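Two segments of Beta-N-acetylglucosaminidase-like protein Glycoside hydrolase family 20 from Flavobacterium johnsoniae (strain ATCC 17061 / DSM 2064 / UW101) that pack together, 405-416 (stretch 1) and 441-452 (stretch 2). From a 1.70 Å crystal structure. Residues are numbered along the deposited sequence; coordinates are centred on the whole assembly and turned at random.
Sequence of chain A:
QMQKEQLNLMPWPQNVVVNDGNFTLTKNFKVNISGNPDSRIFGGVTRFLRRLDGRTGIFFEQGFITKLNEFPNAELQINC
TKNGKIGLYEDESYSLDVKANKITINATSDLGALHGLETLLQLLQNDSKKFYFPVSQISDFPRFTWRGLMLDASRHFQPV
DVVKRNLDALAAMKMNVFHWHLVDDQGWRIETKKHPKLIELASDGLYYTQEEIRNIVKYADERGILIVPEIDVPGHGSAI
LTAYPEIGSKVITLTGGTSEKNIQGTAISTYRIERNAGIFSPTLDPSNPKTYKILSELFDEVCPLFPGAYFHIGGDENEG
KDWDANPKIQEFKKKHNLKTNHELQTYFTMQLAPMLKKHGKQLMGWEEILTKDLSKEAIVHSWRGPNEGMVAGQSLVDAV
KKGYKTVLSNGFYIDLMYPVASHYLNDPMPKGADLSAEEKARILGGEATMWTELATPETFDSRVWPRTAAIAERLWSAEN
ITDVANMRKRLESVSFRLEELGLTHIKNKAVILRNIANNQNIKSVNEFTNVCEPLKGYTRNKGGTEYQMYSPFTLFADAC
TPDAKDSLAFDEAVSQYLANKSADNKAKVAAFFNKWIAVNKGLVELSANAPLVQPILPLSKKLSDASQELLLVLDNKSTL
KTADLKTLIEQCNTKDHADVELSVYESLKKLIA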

# COMPACT_ATOMS: atom_id res chain seq x y z
N LYS A 405 -25.04 -1.99 -29.52
CA LYS A 405 -24.05 -2.77 -28.80
C LYS A 405 -24.17 -2.50 -27.32
O LYS A 405 -24.50 -1.37 -26.98
N THR A 406 -24.00 -3.55 -26.52
CA THR A 406 -24.32 -3.45 -25.08
C THR A 406 -23.23 -4.09 -24.21
O THR A 406 -22.66 -5.05 -24.60
N VAL A 407 -23.09 -3.56 -23.00
CA VAL A 407 -22.23 -4.14 -21.97
C VAL A 407 -23.09 -4.34 -20.74
O VAL A 407 -23.86 -3.44 -20.38
N LEU A 408 -22.99 -5.52 -20.12
CA LEU A 408 -23.77 -5.86 -18.95
C LEU A 408 -22.97 -5.53 -17.67
O LEU A 408 -21.87 -6.06 -17.42
N SER A 409 -23.52 -4.66 -16.85
CA SER A 409 -23.10 -4.51 -15.43
C SER A 409 -24.12 -4.96 -14.38
O SER A 409 -23.70 -5.30 -13.26
N ASN A 410 -25.40 -4.97 -14.72
CA ASN A 410 -26.39 -5.52 -13.81
C ASN A 410 -25.97 -6.94 -13.38
O ASN A 410 -25.56 -7.73 -14.26
N GLY A 411 -26.03 -7.21 -12.07
CA GLY A 411 -25.62 -8.50 -11.50
C GLY A 411 -24.13 -8.63 -11.21
O GLY A 411 -23.67 -9.66 -10.70
N PHE A 412 -23.35 -7.56 -11.52
CA PHE A 412 -21.92 -7.47 -11.20
C PHE A 412 -21.66 -6.20 -10.31
O PHE A 412 -20.55 -5.62 -10.33
N TYR A 413 -22.63 -5.91 -9.45
CA TYR A 413 -22.55 -4.76 -8.52
C TYR A 413 -21.84 -5.22 -7.24
O TYR A 413 -22.46 -5.38 -6.19
N ILE A 414 -20.51 -5.36 -7.34
CA ILE A 414 -19.67 -5.92 -6.25
C ILE A 414 -19.69 -5.02 -4.99
O ILE A 414 -19.46 -5.49 -3.89
N ASP A 415 -20.03 -3.72 -5.14
CA ASP A 415 -20.11 -2.86 -4.00
C ASP A 415 -21.18 -3.21 -3.02
O ASP A 415 -21.10 -2.81 -1.85
N LEU A 416 -22.23 -3.98 -3.46
CA LEU A 416 -23.38 -4.24 -2.61
C LEU A 416 -23.16 -5.42 -1.67
O LEU A 416 -24.04 -5.83 -0.95
N ALA A 441 -23.92 -10.94 -31.21
CA ALA A 441 -22.63 -10.33 -31.42
C ALA A 441 -22.59 -8.90 -30.91
O ALA A 441 -21.52 -8.36 -30.76
N ARG A 442 -23.75 -8.33 -30.65
CA ARG A 442 -23.85 -6.99 -30.04
C ARG A 442 -23.56 -7.02 -28.53
O ARG A 442 -23.44 -5.96 -27.96
N ILE A 443 -23.58 -8.19 -27.89
CA ILE A 443 -23.23 -8.27 -26.48
C ILE A 443 -21.71 -8.22 -26.36
O ILE A 443 -20.97 -9.22 -26.61
N LEU A 444 -21.20 -7.06 -26.10
CA LEU A 444 -19.74 -6.89 -26.11
C LEU A 444 -19.09 -7.62 -24.91
O LEU A 444 -17.94 -8.05 -25.00
N GLY A 445 -19.79 -7.69 -23.78
CA GLY A 445 -19.23 -8.31 -22.60
C GLY A 445 -19.84 -7.75 -21.34
O GLY A 445 -21.03 -7.39 -21.31
N GLY A 446 -19.04 -7.70 -20.27
CA GLY A 446 -19.58 -7.25 -18.97
C GLY A 446 -18.53 -6.50 -18.20
O GLY A 446 -17.34 -6.50 -18.56
N GLU A 447 -19.01 -5.90 -17.10
CA GLU A 447 -18.16 -5.16 -16.25
C GLU A 447 -18.61 -5.15 -14.79
O GLU A 447 -19.76 -4.81 -14.51
N ALA A 448 -17.67 -5.47 -13.93
CA ALA A 448 -17.87 -5.34 -12.45
C ALA A 448 -17.81 -3.85 -12.14
O ALA A 448 -16.91 -3.15 -12.68
N THR A 449 -18.73 -3.37 -11.30
CA THR A 449 -18.75 -1.96 -10.96
C THR A 449 -18.46 -1.72 -9.49
O THR A 449 -19.27 -2.02 -8.64
N MET A 450 -17.29 -1.18 -9.19
CA MET A 450 -16.94 -0.82 -7.82
C MET A 450 -17.23 0.63 -7.48
O MET A 450 -16.36 1.52 -7.59
N TRP A 451 -18.49 0.86 -7.16
CA TRP A 451 -18.98 2.11 -6.57
C TRP A 451 -18.35 2.28 -5.17
O TRP A 451 -18.19 1.30 -4.44
N THR A 452 -17.94 3.52 -4.83
CA THR A 452 -17.11 3.72 -3.62
C THR A 452 -17.71 4.55 -2.50
O THR A 452 -16.96 4.99 -1.62

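What does Asp415, the residue of stretch 1 most covered by its partner, do at the far end of the contact? Its CA-to-CB bond points toward stretch 2, and with chi1 in the p well the carboxylate comes to the edge of the Trp451 ring, near the ring plane, with OD1 3.4 Å from CD1 of Trp451. The backbone sits against sulfur: Asp415 CA lies 4.0 Å from Met450 SD, which the t, p, t rotamer of the methionine brings back to this turn of 3-10 backbone. Ile414, next to it, is a p, t rotamer whose end comes nearer to the strand, and its CD1 packs 3.9 Å from Met450 CB and 4.2 Å from Ala448 CB.

How does Thr449, the most covered residue of the second stretch, fit among its neighbours? Its backbone is held first, by a hydrogen bond from Thr449 N to Phe412 O of 3.1 Å. The p rotamer then sets the hydroxyl over one face of the Tyr413 ring, OG1 being 3.4 Å from CD1 of Tyr413, while its methyl CG2 lies 3.5 Å from Ser409 OG. Tyr413, chi1 near -88°, starts sideways but its ring comes nearer, meeting the m rotamer of Trp451 obliquely: the planes are at 36°, and Tyr413 CE2 is 3.2 Å from Trp451 NE1.

What fills the middle, where stretch 2 has two glycines? The m rotamer of Phe412 points its CA-to-CB bond toward the strand and lays its ring beside Gly446, CE2 standing 4.2 Å from Gly446 CA. A CB on Gly446 would fall 2.8 Å from Phe412 CE2, a clash, so the bare backbone makes room for the ring. Ser409, also m, turns its hydroxyl to the strand, and OG donates a 2.7 Å hydrogen bond to Glu447 O. Glu447 itself is extended, t at chi1 and chi2, and its carboxylate oxygens find hydrogen bonds elsewhere in the structure.

What closes the other end, where the strands pair in parallel? Lys405, nearly as covered as Asp415, lends the base of its side chain: CB is 4.0 Å from Leu444 CD1, whereas the end of the chain leads away. Leu444, an m, t rotamer directed toward stretch 1, also meets Val407, with Leu444 CB 4.1 Å from Val407 CG2. Val407, in the t rotamer, places its other methyl, CG1, 3.9 Å from Gly446 CA, extending this apolar contact along the strand.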

# COMPACT_ATOMS: atom_id res chain seq x y z
CB LYS A 405 -22.68 -2.40 -29.23
CG LYS A 405 -22.41 -2.69 -30.68
CD LYS A 405 -21.01 -2.46 -31.14
CE LYS A 405 -20.57 -1.00 -31.13
NZ LYS A 405 -21.50 -0.21 -32.02
CB THR A 406 -25.69 -4.09 -24.82
OG1 THR A 406 -26.70 -3.36 -25.58
CG2 THR A 406 -26.14 -3.93 -23.45
CB VAL A 407 -21.07 -3.13 -21.60
CG1 VAL A 407 -20.24 -3.64 -20.42
CG2 VAL A 407 -20.13 -2.94 -22.79
CB LEU A 408 -24.16 -7.30 -18.95
CG LEU A 408 -25.12 -7.65 -17.83
CD1 LEU A 408 -26.45 -6.92 -17.91
CD2 LEU A 408 -25.38 -9.14 -17.59
CB SER A 409 -22.55 -3.10 -15.09
OG SER A 409 -21.29 -2.96 -15.73
CB ASN A 410 -27.77 -5.67 -14.50
CG ASN A 410 -28.84 -6.12 -13.52
OD1 ASN A 410 -29.24 -7.30 -13.48
ND2 ASN A 410 -29.14 -5.21 -12.57
CB PHE A 412 -21.09 -7.34 -12.47
CG PHE A 412 -21.16 -8.52 -13.44
CD1 PHE A 412 -21.03 -9.83 -13.03
CD2 PHE A 412 -21.26 -8.29 -14.81
CE1 PHE A 412 -20.96 -10.87 -13.95
CE2 PHE A 412 -21.25 -9.33 -15.71
CZ PHE A 412 -21.09 -10.64 -15.29
CB TYR A 413 -23.92 -4.15 -8.27
CG TYR A 413 -24.24 -3.10 -9.32
CD1 TYR A 413 -24.23 -3.41 -10.67
CD2 TYR A 413 -24.49 -1.78 -8.96
CE1 TYR A 413 -24.45 -2.43 -11.62
CE2 TYR A 413 -24.80 -0.81 -9.93
CZ TYR A 413 -24.67 -1.14 -11.24
OH TYR A 413 -24.82 -0.14 -12.18
CB ILE A 414 -18.21 -6.12 -6.74
CG1 ILE A 414 -17.67 -4.94 -7.50
CG2 ILE A 414 -18.10 -7.28 -7.67
CD1 ILE A 414 -16.18 -4.97 -7.74
CB ASP A 415 -20.29 -1.40 -4.47
CG ASP A 415 -21.56 -1.20 -5.21
OD1 ASP A 415 -21.78 -1.94 -6.18
OD2 ASP A 415 -22.38 -0.29 -4.84
CB LEU A 416 -24.60 -4.45 -3.55
CG LEU A 416 -24.91 -3.17 -4.37
CD1 LEU A 416 -26.14 -3.45 -5.28
CD2 LEU A 416 -25.04 -1.88 -3.58
CB ALA A 441 -22.29 -10.31 -32.90
CB ARG A 442 -25.24 -6.40 -30.26
CG ARG A 442 -25.45 -5.92 -31.71
CD ARG A 442 -26.85 -5.37 -31.96
NE ARG A 442 -27.01 -5.34 -33.42
CZ ARG A 442 -28.05 -5.85 -34.09
NH1 ARG A 442 -29.14 -6.38 -33.54
NH2 ARG A 442 -27.95 -5.84 -35.42
CB ILE A 443 -23.80 -9.51 -25.84
CG1 ILE A 443 -25.33 -9.54 -25.97
CG2 ILE A 443 -23.46 -9.56 -24.35
CD1 ILE A 443 -26.00 -10.87 -25.64
CB LEU A 444 -19.32 -5.40 -26.03
CG LEU A 444 -19.82 -4.56 -27.17
CD1 LEU A 444 -19.44 -3.09 -27.06
CD2 LEU A 444 -19.29 -5.10 -28.49
CB GLU A 447 -18.14 -3.78 -16.84
CG GLU A 447 -17.33 -2.79 -16.17
CD GLU A 447 -17.38 -1.47 -17.00
OE1 GLU A 447 -17.97 -0.51 -16.48
OE2 GLU A 447 -16.82 -1.39 -18.13
CB ALA A 448 -16.80 -6.09 -11.69
CB THR A 449 -20.09 -1.27 -11.26
OG1 THR A 449 -21.17 -1.92 -10.53
CG2 THR A 449 -20.40 -1.28 -12.74
CB MET A 450 -15.49 -1.11 -7.47
CG MET A 450 -15.24 -0.97 -5.95
SD MET A 450 -16.26 -2.08 -4.96
CE MET A 450 -16.22 -1.17 -3.41
CB TRP A 451 -20.45 2.15 -6.51
CG TRP A 451 -21.12 1.92 -7.82
CD1 TRP A 451 -21.66 0.76 -8.27
CD2 TRP A 451 -21.11 2.80 -8.94
NE1 TRP A 451 -22.08 0.89 -9.59
CE2 TRP A 451 -21.70 2.12 -10.03
CE3 TRP A 451 -20.64 4.07 -9.14
CZ2 TRP A 451 -21.95 2.74 -11.26
CZ3 TRP A 451 -20.88 4.70 -10.34
CH2 TRP A 451 -21.51 4.05 -11.38
CB THR A 452 -15.72 4.21 -4.00
OG1 THR A 452 -15.79 5.46 -4.73
CG2 THR A 452 -14.96 3.22 -4.78